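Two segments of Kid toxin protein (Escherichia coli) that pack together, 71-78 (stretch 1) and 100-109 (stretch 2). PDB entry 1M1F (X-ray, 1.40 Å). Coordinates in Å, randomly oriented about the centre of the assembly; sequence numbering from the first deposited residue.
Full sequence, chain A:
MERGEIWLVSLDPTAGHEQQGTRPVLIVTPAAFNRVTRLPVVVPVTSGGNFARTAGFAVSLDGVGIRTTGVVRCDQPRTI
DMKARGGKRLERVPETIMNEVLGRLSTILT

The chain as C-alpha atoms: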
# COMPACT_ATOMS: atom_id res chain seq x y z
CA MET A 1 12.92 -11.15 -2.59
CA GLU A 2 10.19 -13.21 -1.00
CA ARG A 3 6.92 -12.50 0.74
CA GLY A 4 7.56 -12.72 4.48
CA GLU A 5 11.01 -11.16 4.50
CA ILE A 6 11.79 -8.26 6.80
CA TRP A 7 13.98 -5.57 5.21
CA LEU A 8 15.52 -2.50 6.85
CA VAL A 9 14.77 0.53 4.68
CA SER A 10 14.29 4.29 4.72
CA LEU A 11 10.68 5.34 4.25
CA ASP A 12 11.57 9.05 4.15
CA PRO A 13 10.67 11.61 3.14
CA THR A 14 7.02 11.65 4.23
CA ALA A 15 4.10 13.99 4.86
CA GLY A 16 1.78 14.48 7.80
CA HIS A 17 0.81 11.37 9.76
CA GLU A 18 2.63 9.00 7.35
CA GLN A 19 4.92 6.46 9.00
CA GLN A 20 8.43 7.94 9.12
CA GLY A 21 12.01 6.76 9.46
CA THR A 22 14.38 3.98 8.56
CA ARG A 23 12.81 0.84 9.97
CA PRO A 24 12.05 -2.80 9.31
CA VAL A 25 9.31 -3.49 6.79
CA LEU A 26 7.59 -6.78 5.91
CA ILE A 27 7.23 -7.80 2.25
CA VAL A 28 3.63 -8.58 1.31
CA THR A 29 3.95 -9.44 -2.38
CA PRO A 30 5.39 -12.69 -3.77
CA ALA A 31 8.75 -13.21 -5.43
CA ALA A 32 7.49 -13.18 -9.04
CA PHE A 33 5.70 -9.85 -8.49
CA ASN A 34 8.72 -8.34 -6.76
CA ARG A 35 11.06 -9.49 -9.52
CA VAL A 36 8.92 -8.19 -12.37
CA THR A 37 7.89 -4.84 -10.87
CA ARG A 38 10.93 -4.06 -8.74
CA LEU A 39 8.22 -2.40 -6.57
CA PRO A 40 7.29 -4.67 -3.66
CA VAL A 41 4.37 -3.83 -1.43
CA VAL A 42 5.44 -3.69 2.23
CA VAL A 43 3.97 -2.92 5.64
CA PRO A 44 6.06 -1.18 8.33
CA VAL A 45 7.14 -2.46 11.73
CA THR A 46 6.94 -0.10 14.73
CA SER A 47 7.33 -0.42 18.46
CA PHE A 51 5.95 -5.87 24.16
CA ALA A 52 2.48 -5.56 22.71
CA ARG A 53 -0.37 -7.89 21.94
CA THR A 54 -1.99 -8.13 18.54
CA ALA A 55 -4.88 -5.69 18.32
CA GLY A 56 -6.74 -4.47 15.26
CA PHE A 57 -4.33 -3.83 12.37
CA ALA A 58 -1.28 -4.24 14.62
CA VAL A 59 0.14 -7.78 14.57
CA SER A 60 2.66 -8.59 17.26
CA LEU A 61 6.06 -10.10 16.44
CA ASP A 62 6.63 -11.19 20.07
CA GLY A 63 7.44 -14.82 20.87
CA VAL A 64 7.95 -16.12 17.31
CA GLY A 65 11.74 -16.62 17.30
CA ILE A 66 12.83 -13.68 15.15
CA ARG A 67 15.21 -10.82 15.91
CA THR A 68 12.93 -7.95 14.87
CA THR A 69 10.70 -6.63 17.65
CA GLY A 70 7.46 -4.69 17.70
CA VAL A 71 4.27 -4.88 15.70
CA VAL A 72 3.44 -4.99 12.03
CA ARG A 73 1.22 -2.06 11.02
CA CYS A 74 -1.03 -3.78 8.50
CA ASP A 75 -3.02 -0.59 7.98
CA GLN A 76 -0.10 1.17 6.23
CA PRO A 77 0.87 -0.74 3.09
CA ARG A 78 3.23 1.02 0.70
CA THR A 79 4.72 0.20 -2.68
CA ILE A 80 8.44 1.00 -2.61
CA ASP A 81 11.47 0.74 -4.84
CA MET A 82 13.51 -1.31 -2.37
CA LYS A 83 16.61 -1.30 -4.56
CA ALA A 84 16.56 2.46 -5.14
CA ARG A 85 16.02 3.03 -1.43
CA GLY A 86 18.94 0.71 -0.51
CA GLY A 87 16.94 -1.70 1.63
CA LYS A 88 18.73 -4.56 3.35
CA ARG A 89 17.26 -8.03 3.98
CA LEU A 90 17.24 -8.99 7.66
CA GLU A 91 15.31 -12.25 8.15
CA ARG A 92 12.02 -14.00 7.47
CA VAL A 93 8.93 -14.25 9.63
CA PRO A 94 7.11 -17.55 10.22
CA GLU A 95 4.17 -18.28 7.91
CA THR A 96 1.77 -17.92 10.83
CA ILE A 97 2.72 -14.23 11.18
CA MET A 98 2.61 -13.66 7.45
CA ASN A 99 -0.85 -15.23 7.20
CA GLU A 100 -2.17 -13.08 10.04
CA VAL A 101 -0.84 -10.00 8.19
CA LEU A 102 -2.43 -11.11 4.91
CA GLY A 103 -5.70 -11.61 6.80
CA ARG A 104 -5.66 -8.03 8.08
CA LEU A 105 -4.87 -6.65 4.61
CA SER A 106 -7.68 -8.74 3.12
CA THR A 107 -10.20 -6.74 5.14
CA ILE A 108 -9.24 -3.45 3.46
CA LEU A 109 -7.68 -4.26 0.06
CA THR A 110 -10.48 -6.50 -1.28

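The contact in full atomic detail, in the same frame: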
# COMPACT_ATOMS: atom_id res chain seq x y z
N VAL A 71 5.52 -4.46 16.32
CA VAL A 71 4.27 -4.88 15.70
C VAL A 71 4.28 -4.48 14.24
O VAL A 71 4.90 -3.48 13.84
CB VAL A 71 3.03 -4.23 16.38
CG1 VAL A 71 2.94 -4.66 17.84
CG2 VAL A 71 3.07 -2.71 16.29
N VAL A 72 3.60 -5.29 13.43
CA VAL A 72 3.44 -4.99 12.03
C VAL A 72 2.19 -4.14 11.86
O VAL A 72 1.10 -4.53 12.29
CB VAL A 72 3.26 -6.29 11.20
CG1 VAL A 72 3.14 -5.96 9.71
CG2 VAL A 72 4.40 -7.26 11.47
N ARG A 73 2.34 -2.98 11.22
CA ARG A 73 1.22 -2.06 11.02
C ARG A 73 0.57 -2.37 9.68
O ARG A 73 0.93 -1.79 8.64
CB ARG A 73 1.71 -0.62 11.11
CG ARG A 73 2.13 -0.22 12.52
CD ARG A 73 0.96 -0.10 13.49
NE ARG A 73 -0.14 0.68 12.93
CZ ARG A 73 -0.47 1.91 13.32
NH1 ARG A 73 0.20 2.53 14.29
NH2 ARG A 73 -1.50 2.54 12.74
N CYS A 74 -0.40 -3.27 9.71
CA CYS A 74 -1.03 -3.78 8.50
C CYS A 74 -1.91 -2.75 7.82
O CYS A 74 -2.31 -2.94 6.67
CB CYS A 74 -1.84 -5.04 8.80
SG CYS A 74 -0.89 -6.39 9.52
N ASP A 75 -2.22 -1.68 8.53
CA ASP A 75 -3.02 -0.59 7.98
C ASP A 75 -2.21 0.39 7.13
O ASP A 75 -2.80 1.31 6.58
CB ASP A 75 -3.77 0.17 9.09
CG ASP A 75 -2.89 0.60 10.25
OD1 ASP A 75 -1.78 0.06 10.45
OD2 ASP A 75 -3.27 1.48 11.05
N GLN A 76 -0.90 0.21 7.00
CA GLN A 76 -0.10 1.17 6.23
C GLN A 76 0.73 0.54 5.12
O GLN A 76 1.95 0.74 5.05
CB GLN A 76 0.81 2.00 7.16
CG GLN A 76 0.05 2.90 8.15
CD GLN A 76 0.83 4.15 8.66
OE1 GLN A 76 0.80 4.44 9.86
NE2 GLN A 76 1.46 4.92 7.75
N PRO A 77 0.10 -0.18 4.20
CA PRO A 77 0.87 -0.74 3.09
C PRO A 77 1.43 0.36 2.18
O PRO A 77 0.80 1.40 1.99
CB PRO A 77 -0.16 -1.57 2.35
CG PRO A 77 -1.46 -0.90 2.66
CD PRO A 77 -1.34 -0.51 4.09
N ARG A 78 2.59 0.08 1.60
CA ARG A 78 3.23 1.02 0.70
C ARG A 78 4.03 0.28 -0.34
O ARG A 78 4.75 -0.67 -0.02
CB ARG A 78 4.17 1.88 1.50
CG ARG A 78 4.71 3.01 0.81
CD ARG A 78 5.20 4.05 1.77
NE ARG A 78 6.10 4.86 1.03
CZ ARG A 78 6.99 5.67 1.56
NH1 ARG A 78 7.08 5.84 2.87
NH2 ARG A 78 7.78 6.32 0.74
N GLU A 100 -1.39 -14.02 9.25
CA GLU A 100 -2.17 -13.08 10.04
C GLU A 100 -2.16 -11.69 9.39
O GLU A 100 -3.19 -10.99 9.33
CB GLU A 100 -1.65 -13.01 11.48
CG GLU A 100 -2.68 -12.42 12.43
CD GLU A 100 -2.39 -12.65 13.90
OE1 GLU A 100 -3.28 -12.30 14.71
OE2 GLU A 100 -1.32 -13.19 14.24
N VAL A 101 -0.99 -11.28 8.89
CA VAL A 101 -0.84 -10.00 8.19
C VAL A 101 -1.69 -9.97 6.91
O VAL A 101 -2.41 -9.00 6.65
CB VAL A 101 0.65 -9.74 7.91
CG1 VAL A 101 0.86 -8.57 6.96
CG2 VAL A 101 1.37 -9.48 9.22
N LEU A 102 -1.61 -11.02 6.12
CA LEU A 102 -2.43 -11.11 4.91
C LEU A 102 -3.92 -11.04 5.25
O LEU A 102 -4.70 -10.41 4.53
CB LEU A 102 -2.12 -12.39 4.13
CG LEU A 102 -0.73 -12.49 3.51
CD1 LEU A 102 -0.57 -13.88 2.92
CD2 LEU A 102 -0.47 -11.42 2.46
N GLY A 103 -4.33 -11.67 6.35
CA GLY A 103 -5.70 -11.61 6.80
C GLY A 103 -6.15 -10.20 7.10
O GLY A 103 -7.26 -9.80 6.73
N ARG A 104 -5.31 -9.42 7.78
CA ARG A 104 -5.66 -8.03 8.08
C ARG A 104 -5.78 -7.23 6.78
O ARG A 104 -6.72 -6.48 6.61
CB ARG A 104 -4.62 -7.35 8.98
CG ARG A 104 -4.52 -7.81 10.44
CD ARG A 104 -5.73 -8.34 11.05
NE ARG A 104 -5.74 -8.11 12.49
CZ ARG A 104 -5.70 -9.06 13.41
NH1 ARG A 104 -5.60 -10.35 13.08
NH2 ARG A 104 -5.74 -8.71 14.69
N LEU A 105 -4.83 -7.40 5.87
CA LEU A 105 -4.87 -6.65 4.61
C LEU A 105 -6.09 -7.02 3.77
O LEU A 105 -6.64 -6.17 3.05
CB LEU A 105 -3.59 -6.90 3.82
CG LEU A 105 -2.36 -6.17 4.39
CD1 LEU A 105 -1.06 -6.78 3.88
CD2 LEU A 105 -2.40 -4.69 4.05
N SER A 106 -6.52 -8.27 3.87
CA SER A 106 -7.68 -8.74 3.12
C SER A 106 -8.93 -7.95 3.48
O SER A 106 -9.81 -7.76 2.65
CB SER A 106 -7.92 -10.23 3.36
OG SER A 106 -8.87 -10.72 2.42
N THR A 107 -9.02 -7.48 4.72
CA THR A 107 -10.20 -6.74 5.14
C THR A 107 -10.31 -5.35 4.53
O THR A 107 -11.41 -4.79 4.53
CB THR A 107 -10.29 -6.60 6.69
OG1 THR A 107 -9.27 -5.72 7.19
CG2 THR A 107 -10.14 -7.95 7.39
N ILE A 108 -9.21 -4.82 4.02
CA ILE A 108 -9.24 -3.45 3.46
C ILE A 108 -8.87 -3.35 1.99
O ILE A 108 -9.21 -2.35 1.35
CB ILE A 108 -8.35 -2.47 4.29
CG1 ILE A 108 -6.92 -3.00 4.49
CG2 ILE A 108 -9.01 -2.14 5.61
CD1 ILE A 108 -5.97 -1.95 4.97
N LEU A 109 -8.10 -4.30 1.47
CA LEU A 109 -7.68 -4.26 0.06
C LEU A 109 -8.46 -5.19 -0.88
O LEU A 109 -7.97 -5.53 -1.96
CB LEU A 109 -6.19 -4.61 -0.02
CG LEU A 109 -5.25 -3.76 0.83
CD1 LEU A 109 -3.84 -4.17 0.50
CD2 LEU A 109 -5.43 -2.25 0.64

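The contact between these two stretches is small, 314 Å² counting both sides, and it is made by shape rather than by polar pairing: no hydrogen bond or salt bridge crosses it. A strand, 71-73, runs into a turn, and that turn rests on one side of the helix that runs through Val-101, Arg-104 and Leu-105.

Cys-74 is the central bump. It has the most covered surface of any residue here, 88 Å², and its CA lies 6.2 Å from the CA of Leu-105, the closest pair of CA atoms across the contact. Its side chain, with a single sulfur beyond CB, sits against Val-101 and Arg-104, while Leu-105 packs on its carbonyl. Cys-74 SG, in the m rotamer, packs 3.8 Å from Val-101 CG1, while Cys-74 CB meets Arg-104 CB at 3.6 Å. The latter contact uses the arginine as an aliphatic wall: its CA-to-CB bond points toward the turn, but the end of the chain leads away, where Arg-104 NH1 lies 3.4 Å from Glu-100 OE1 in a salt bridge along the helix. A long charged residue can therefore line an apolar pocket with its base and leave its charge outside.

On the strand side, Val-72 extends the same surface. Both methyls of Val-101 lie against the sulfur of Cys-74, and CG2 also gives the closer approach to Val-72, with Val-72 CG1 4.0 Å from Val-101 CG2. Arg-73, between Val-72 and Cys-74 in sequence, is out of reach of the helix, as the alternation of a strand predicts.

Cys-74 lies within a type I turn from Arg-73 to Gln-76, closed by the backbone hydrogen bond from Gln-76 N to Arg-73 O at 3.2 Å. A salt bridge braces the turn on its far side: Arg-73 NE reaches Asp-75 OD1 at 3.0 Å and Arg-73 NH2 reaches Asp-75 OD2 at 2.7 Å. Because the CA-to-CB bond of Asp-75 points away from the helix, this charged pair stays clear of the apolar packing, and Asp-75 offers only backbone to it, its CA lying 4.4 Å from Ile-108 CD1.

Leu-105 supplies the complementary knob from the helix. Its CA-to-CB bond points sideways, yet its end comes nearer, and Leu-105 CD2 rests against both the carbonyl of Cys-74 and the ring of Pro-77, 3.2 Å from Cys-74 O and 4.1 Å from Pro-77 CG. The first distance is tight for a methyl against an oxygen. Ile-108 CD1 lies more loosely beside the same carbonyl, 4.2 Å from Cys-74 O.

The rules are plain: a compact side chain sits against a valine and the base of an arginine, a leucine methyl covers the carbonyl next to it, and the charges pair within each stretch.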